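Local coordinates for muconolactone isomerase-like protein (Thermus thermophilus, PDB 1VDH) that catalyses the last step of coproporphyrin-dependent heme b synthesis, the hydrogen peroxide-dependent decarboxylation of coproheme, and works as a homopentamer, at residues 112-117 with 130-135; 183-188 with 198-203. One frame throughout, in Å; residues are numbered along the deposited sequence.

Contact 1 of 2, residues 112-117 with 130-135; sequences VELGSQ and PRLTPR
The end of strand 102-116, one of the strands of the chlorite dismutase-type antiparallel sheet, is covered here by the loop that leaves it and runs on to strand 141-152. Leu114 packs on side chains of the loop, crossing that of Leu132 obliquely and that of Arg131 at about a right angle. Its CG is anti to the carbonyl carbon (chi1 -55°), and the two methyls divide the work: CD1 lies 3.5 Å from Leu132 CD2, and CD2 lies 3.9 Å from Arg131 CB. An alanine in place of Leu114 would remove CG and both methyls, and would probably loosen the packing on Arg131 and Leu132. Val112 CG1 instead lies against backbone carbonyls of the same two residues, 3.3 Å from Arg131 O. Its other methyl, CG2, meets the ring of Pro134 tip to tip, 4.0 Å from CD; Leu79 of strand 74-80 packs against both residues. The extended side chain of Arg131 leads away from the strand and comes within about 6 Å of that of Gln185, between nearest atoms. Both residues are predicted to bind Fe-coproporphyrin III, consistent with this loop bordering the coproheme site.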
loop_
_atom_site.group_PDB
_atom_site.type_symbol
_atom_site.label_atom_id
_atom_site.label_comp_id
_atom_site.label_asym_id
_atom_site.label_seq_id
_atom_site.Cartn_x
_atom_site.Cartn_y
_atom_site.Cartn_z
ATOM N N VAL A 112 -10.307 -5.500 -25.842
ATOM C CA VAL A 112 -11.373 -4.599 -26.298
ATOM C C VAL A 112 -12.705 -5.324 -26.154
ATOM O O VAL A 112 -12.878 -6.440 -26.651
ATOM C CB VAL A 112 -11.152 -4.133 -27.761
ATOM C CG1 VAL A 112 -12.361 -3.342 -28.263
ATOM C CG2 VAL A 112 -9.907 -3.251 -27.833
ATOM N N GLU A 113 -13.623 -4.698 -25.425
ATOM C CA GLU A 113 -14.915 -5.297 -25.141
ATOM C C GLU A 113 -16.111 -4.422 -25.490
ATOM O O GLU A 113 -16.131 -3.230 -25.185
ATOM C CB GLU A 113 -14.966 -5.648 -23.650
ATOM C CG GLU A 113 -16.229 -6.357 -23.192
ATOM C CD GLU A 113 -16.390 -6.306 -21.690
ATOM O OE1 GLU A 113 -15.759 -7.126 -20.985
ATOM O OE2 GLU A 113 -17.137 -5.429 -21.211
ATOM N N LEU A 114 -17.090 -5.023 -26.158
ATOM C CA LEU A 114 -18.320 -4.335 -26.523
ATOM C C LEU A 114 -19.409 -5.089 -25.764
ATOM O O LEU A 114 -19.589 -6.293 -25.955
ATOM C CB LEU A 114 -18.562 -4.412 -28.036
ATOM C CG LEU A 114 -17.425 -3.898 -28.929
ATOM C CD1 LEU A 114 -17.891 -3.873 -30.377
ATOM C CD2 LEU A 114 -16.998 -2.504 -28.496
ATOM N N GLY A 115 -20.097 -4.397 -24.865
ATOM C CA GLY A 115 -21.125 -5.054 -24.082
ATOM C C GLY A 115 -22.554 -4.603 -24.298
ATOM O O GLY A 115 -22.818 -3.496 -24.774
ATOM N N SER A 116 -23.477 -5.487 -23.933
ATOM C CA SER A 116 -24.909 -5.241 -24.035
ATOM C C SER A 116 -25.561 -5.972 -22.871
ATOM O O SER A 116 -25.337 -7.162 -22.684
ATOM C CB SER A 116 -25.454 -5.780 -25.356
ATOM O OG SER A 116 -26.832 -5.482 -25.469
ATOM N N GLN A 117 -26.372 -5.256 -22.099
ATOM C CA GLN A 117 -27.029 -5.828 -20.928
ATOM C C GLN A 117 -28.181 -6.786 -21.216
ATOM O O GLN A 117 -28.381 -7.752 -20.475
ATOM C CB GLN A 117 -27.496 -4.712 -19.986
ATOM C CG GLN A 117 -26.371 -3.796 -19.498
ATOM C CD GLN A 117 -25.278 -4.541 -18.745
ATOM O OE1 GLN A 117 -25.539 -5.530 -18.058
ATOM N NE2 GLN A 117 -24.045 -4.071 -18.878
ATOM N N PRO A 130 -16.345 -2.285 -36.356
ATOM C CA PRO A 130 -15.153 -1.427 -36.356
ATOM C C PRO A 130 -14.597 -1.132 -34.960
ATOM O O PRO A 130 -13.396 -0.903 -34.801
ATOM C CB PRO A 130 -15.652 -0.148 -37.030
ATOM C CG PRO A 130 -16.722 -0.645 -37.950
ATOM C CD PRO A 130 -17.456 -1.623 -37.062
ATOM N N ARG A 131 -15.464 -1.147 -33.952
ATOM C CA ARG A 131 -15.036 -0.873 -32.580
ATOM C C ARG A 131 -14.250 -2.018 -31.937
ATOM O O ARG A 131 -13.635 -1.843 -30.881
ATOM C CB ARG A 131 -16.231 -0.477 -31.709
ATOM C CG ARG A 131 -16.851 0.877 -32.085
ATOM C CD ARG A 131 -17.833 1.340 -31.024
ATOM N NE ARG A 131 -18.424 2.652 -31.297
ATOM C CZ ARG A 131 -17.843 3.823 -31.038
ATOM N NH1 ARG A 131 -18.484 4.951 -31.314
ATOM N NH2 ARG A 131 -16.619 3.879 -30.526
ATOM N N LEU A 132 -14.260 -3.184 -32.581
ATOM C CA LEU A 132 -13.528 -4.348 -32.083
ATOM C C LEU A 132 -12.033 -4.180 -32.331
ATOM O O LEU A 132 -11.208 -4.697 -31.583
ATOM C CB LEU A 132 -14.009 -5.628 -32.771
ATOM C CG LEU A 132 -15.441 -6.085 -32.477
ATOM C CD1 LEU A 132 -15.808 -7.268 -33.374
ATOM C CD2 LEU A 132 -15.565 -6.460 -31.007
ATOM N N THR A 133 -11.696 -3.416 -33.365
ATOM C CA THR A 133 -10.308 -3.176 -33.738
ATOM C C THR A 133 -10.024 -1.677 -33.847
ATOM O O THR A 133 -9.623 -1.183 -34.904
ATOM C CB THR A 133 -9.994 -3.867 -35.083
ATOM O OG1 THR A 133 -10.903 -3.393 -36.086
ATOM C CG2 THR A 133 -10.159 -5.371 -34.949
ATOM N N PRO A 134 -10.133 -0.953 -32.720
ATOM C CA PRO A 134 -9.896 0.494 -32.709
ATOM C C PRO A 134 -8.443 0.905 -32.916
ATOM O O PRO A 134 -7.531 0.371 -32.278
ATOM C CB PRO A 134 -10.397 0.902 -31.324
ATOM C CG PRO A 134 -9.969 -0.266 -30.474
ATOM C CD PRO A 134 -10.341 -1.462 -31.348
ATOM N N ARG A 135 -8.233 1.836 -33.839
ATOM C CA ARG A 135 -6.897 2.352 -34.107
ATOM C C ARG A 135 -6.648 3.523 -33.178
ATOM O O ARG A 135 -7.543 4.332 -32.940
ATOM C CB ARG A 135 -6.762 2.824 -35.557
ATOM C CG ARG A 135 -6.283 1.762 -36.529
ATOM C CD ARG A 135 -7.297 0.641 -36.703
ATOM N NE ARG A 135 -6.920 -0.245 -37.801
ATOM C CZ ARG A 135 -7.646 -1.276 -38.223
ATOM N NH1 ARG A 135 -7.214 -2.014 -39.240
ATOM N NH2 ARG A 135 -8.786 -1.586 -37.616
#

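Contact 2 of 2, residues 183-188 with 198-203; sequences VMQVIS and WGVDLF
Six backbone hydrogen bonds join residues 183-188 to 198-203 as the two arms of an antiparallel beta hairpin, the axes of the two short strand segments 4.8 Å apart. Met184 with Phe203, Val186 with Asp201 and Ser188 with Gly199 are the hydrogen-bonded pairs; between them stand the non-hydrogen-bonded pairs Gln185 with Leu202 and Ile187 with Val200. The bond from Gly199 N to Ser188 O is the shortest, 2.7 Å, and nearly straight (168° at the hydrogen), although its donor sits above the carbonyl plane. Along the face of Gln185, its chain, with CG anti to the backbone N, runs beside Leu202 and points the same way, CG 3.9 Å from Leu202 CD2. Ile187 likewise lies alongside Trp198, its CG2 3.8 Å from CD1 of the indole. On the other face, Val186 CG2 meets the Phe203 ring at its edge and in its plane, 3.8 Å from CE2. Further out, helix 207-217 packs on Leu202 through Phe210, Ile213 and Val214, while Trp198 gives its indole N-H to Glu113 and makes a cation-pi contact with Lys149. Gln185 and Lys149 are predicted coproheme-binding residues, and Val200 touches the predicted catalytic Tyr145, so the face of Gln185 probably borders the coproheme site, with Lys149 and Tyr145 supplied by strand 141-152. On the face of Val186, Asp201 OD1 bonds His19 and Ser188 OG bonds Ser110. A water there bonds Val186 O (3.0 Å), Ser188 OG (2.7 Å) and Asp201 OD2 (2.7 Å).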
loop_
_atom_site.group_PDB
_atom_site.type_symbol
_atom_site.label_atom_id
_atom_site.label_comp_id
_atom_site.label_asym_id
_atom_site.label_seq_id
_atom_site.Cartn_x
_atom_site.Cartn_y
_atom_site.Cartn_z
ATOM N N VAL A 183 -14.456 13.597 -27.695
ATOM C CA VAL A 183 -13.839 12.482 -26.985
ATOM C C VAL A 183 -14.153 11.120 -27.589
ATOM O O VAL A 183 -15.317 10.787 -27.809
ATOM C CB VAL A 183 -14.278 12.464 -25.486
ATOM C CG1 VAL A 183 -13.518 11.391 -24.717
ATOM C CG2 VAL A 183 -14.053 13.832 -24.839
ATOM N N MET A 184 -13.099 10.351 -27.863
ATOM C CA MET A 184 -13.211 8.991 -28.394
ATOM C C MET A 184 -13.027 8.086 -27.183
ATOM O O MET A 184 -12.227 8.396 -26.299
ATOM C CB MET A 184 -12.089 8.701 -29.393
ATOM C CG MET A 184 -12.121 9.546 -30.647
ATOM S SD MET A 184 -10.625 9.314 -31.612
ATOM C CE MET A 184 -10.642 7.499 -31.798
ATOM N N GLN A 185 -13.729 6.958 -27.156
ATOM C CA GLN A 185 -13.634 6.043 -26.024
ATOM C C GLN A 185 -13.412 4.591 -26.419
ATOM O O GLN A 185 -14.076 4.073 -27.317
ATOM C CB GLN A 185 -14.901 6.140 -25.167
ATOM C CG GLN A 185 -14.915 5.213 -23.955
ATOM C CD GLN A 185 -16.231 5.258 -23.197
ATOM O OE1 GLN A 185 -17.236 4.708 -23.644
ATOM N NE2 GLN A 185 -16.227 5.909 -22.040
ATOM N N VAL A 186 -12.456 3.948 -25.755
ATOM C CA VAL A 186 -12.172 2.539 -25.990
ATOM C C VAL A 186 -12.259 1.835 -24.650
ATOM O O VAL A 186 -11.508 2.152 -23.722
ATOM C CB VAL A 186 -10.772 2.293 -26.599
ATOM C CG1 VAL A 186 -10.504 0.785 -26.698
ATOM C CG2 VAL A 186 -10.677 2.921 -27.976
ATOM N N ILE A 187 -13.222 0.926 -24.541
ATOM C CA ILE A 187 -13.431 0.148 -23.328
ATOM C C ILE A 187 -12.866 -1.251 -23.559
ATOM O O ILE A 187 -13.122 -1.868 -24.595
ATOM C CB ILE A 187 -14.933 0.005 -22.989
ATOM C CG1 ILE A 187 -15.576 1.379 -22.809
ATOM C CG2 ILE A 187 -15.116 -0.833 -21.720
ATOM C CD1 ILE A 187 -17.066 1.316 -22.508
ATOM N N SER A 188 -12.078 -1.731 -22.603
ATOM C CA SER A 188 -11.489 -3.062 -22.684
ATOM C C SER A 188 -11.742 -3.787 -21.372
ATOM O O SER A 188 -11.782 -3.163 -20.310
ATOM C CB SER A 188 -9.990 -2.980 -22.966
ATOM O OG SER A 188 -9.318 -2.229 -21.971
ATOM N N TRP A 198 -12.223 -3.505 -15.890
ATOM C CA TRP A 198 -12.158 -2.814 -17.175
ATOM C C TRP A 198 -11.026 -1.809 -17.236
ATOM O O TRP A 198 -10.551 -1.318 -16.215
ATOM C CB TRP A 198 -13.457 -2.050 -17.475
ATOM C CG TRP A 198 -14.642 -2.919 -17.763
ATOM C CD1 TRP A 198 -14.979 -3.483 -18.965
ATOM C CD2 TRP A 198 -15.635 -3.345 -16.826
ATOM N NE1 TRP A 198 -16.117 -4.243 -18.827
ATOM C CE2 TRP A 198 -16.540 -4.176 -17.525
ATOM C CE3 TRP A 198 -15.847 -3.108 -15.459
ATOM C CZ2 TRP A 198 -17.642 -4.775 -16.901
ATOM C CZ3 TRP A 198 -16.944 -3.705 -14.840
ATOM C CH2 TRP A 198 -17.827 -4.530 -15.563
ATOM N N GLY A 199 -10.600 -1.538 -18.463
ATOM C CA GLY A 199 -9.592 -0.537 -18.729
ATOM C C GLY A 199 -10.331 0.468 -19.599
ATOM O O GLY A 199 -11.149 0.075 -20.440
ATOM N N VAL A 200 -10.112 1.758 -19.366
ATOM C CA VAL A 200 -10.774 2.788 -20.161
ATOM C C VAL A 200 -9.766 3.763 -20.763
ATOM O O VAL A 200 -8.942 4.329 -20.048
ATOM C CB VAL A 200 -11.781 3.616 -19.321
ATOM C CG1 VAL A 200 -12.476 4.652 -20.208
ATOM C CG2 VAL A 200 -12.821 2.705 -18.666
ATOM N N ASP A 201 -9.836 3.936 -22.081
ATOM C CA ASP A 201 -8.973 4.868 -22.802
ATOM C C ASP A 201 -9.826 5.951 -23.435
ATOM O O ASP A 201 -10.748 5.655 -24.199
ATOM C CB ASP A 201 -8.205 4.166 -23.920
ATOM C CG ASP A 201 -7.106 3.286 -23.400
ATOM O OD1 ASP A 201 -6.049 3.824 -23.005
ATOM O OD2 ASP A 201 -7.306 2.058 -23.384
ATOM N N LEU A 202 -9.549 7.198 -23.078
ATOM C CA LEU A 202 -10.260 8.338 -23.650
ATOM C C LEU A 202 -9.234 9.091 -24.493
ATOM O O LEU A 202 -8.078 9.219 -24.096
ATOM C CB LEU A 202 -10.801 9.261 -22.546
ATOM C CG LEU A 202 -11.722 8.654 -21.474
ATOM C CD1 LEU A 202 -12.196 9.753 -20.517
ATOM C CD2 LEU A 202 -12.916 7.967 -22.122
ATOM N N PHE A 203 -9.650 9.556 -25.668
ATOM C CA PHE A 203 -8.765 10.292 -26.562
ATOM C C PHE A 203 -9.416 11.624 -26.909
ATOM O O PHE A 203 -10.607 11.670 -27.228
ATOM C CB PHE A 203 -8.512 9.491 -27.841
ATOM C CG PHE A 203 -7.904 8.136 -27.603
ATOM C CD1 PHE A 203 -6.551 8.005 -27.313
ATOM C CD2 PHE A 203 -8.686 6.990 -27.683
ATOM C CE1 PHE A 203 -5.981 6.746 -27.111
ATOM C CE2 PHE A 203 -8.127 5.726 -27.482
ATOM C CZ PHE A 203 -6.772 5.605 -27.196
HETATM O O HOH W 1 -9.331 0.266 -22.977
#

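From the N terminus, strand 102-116 comes first, and contact 1 closes the loop that follows it by laying residues 130-135 back on the strand's end. The chain then passes through strand 141-152 and helix 162-177 before contact 2 pairs 183-188 with 198-203 across the connection of residues 189-197. The two closures stand in series, neither nested nor crossed, with centres about 10 Å apart. They meet edge to edge in the sheet, because strands 102-116 and 184-189 are neighbours: Glu113 N probably bonds Ile187 O, and Pro134 packs on Val186. Contact 1 fixes the loop to strand 102-116, while contact 2 joins strand 184-189 to strand 198-204, which pairs with strand 141-152.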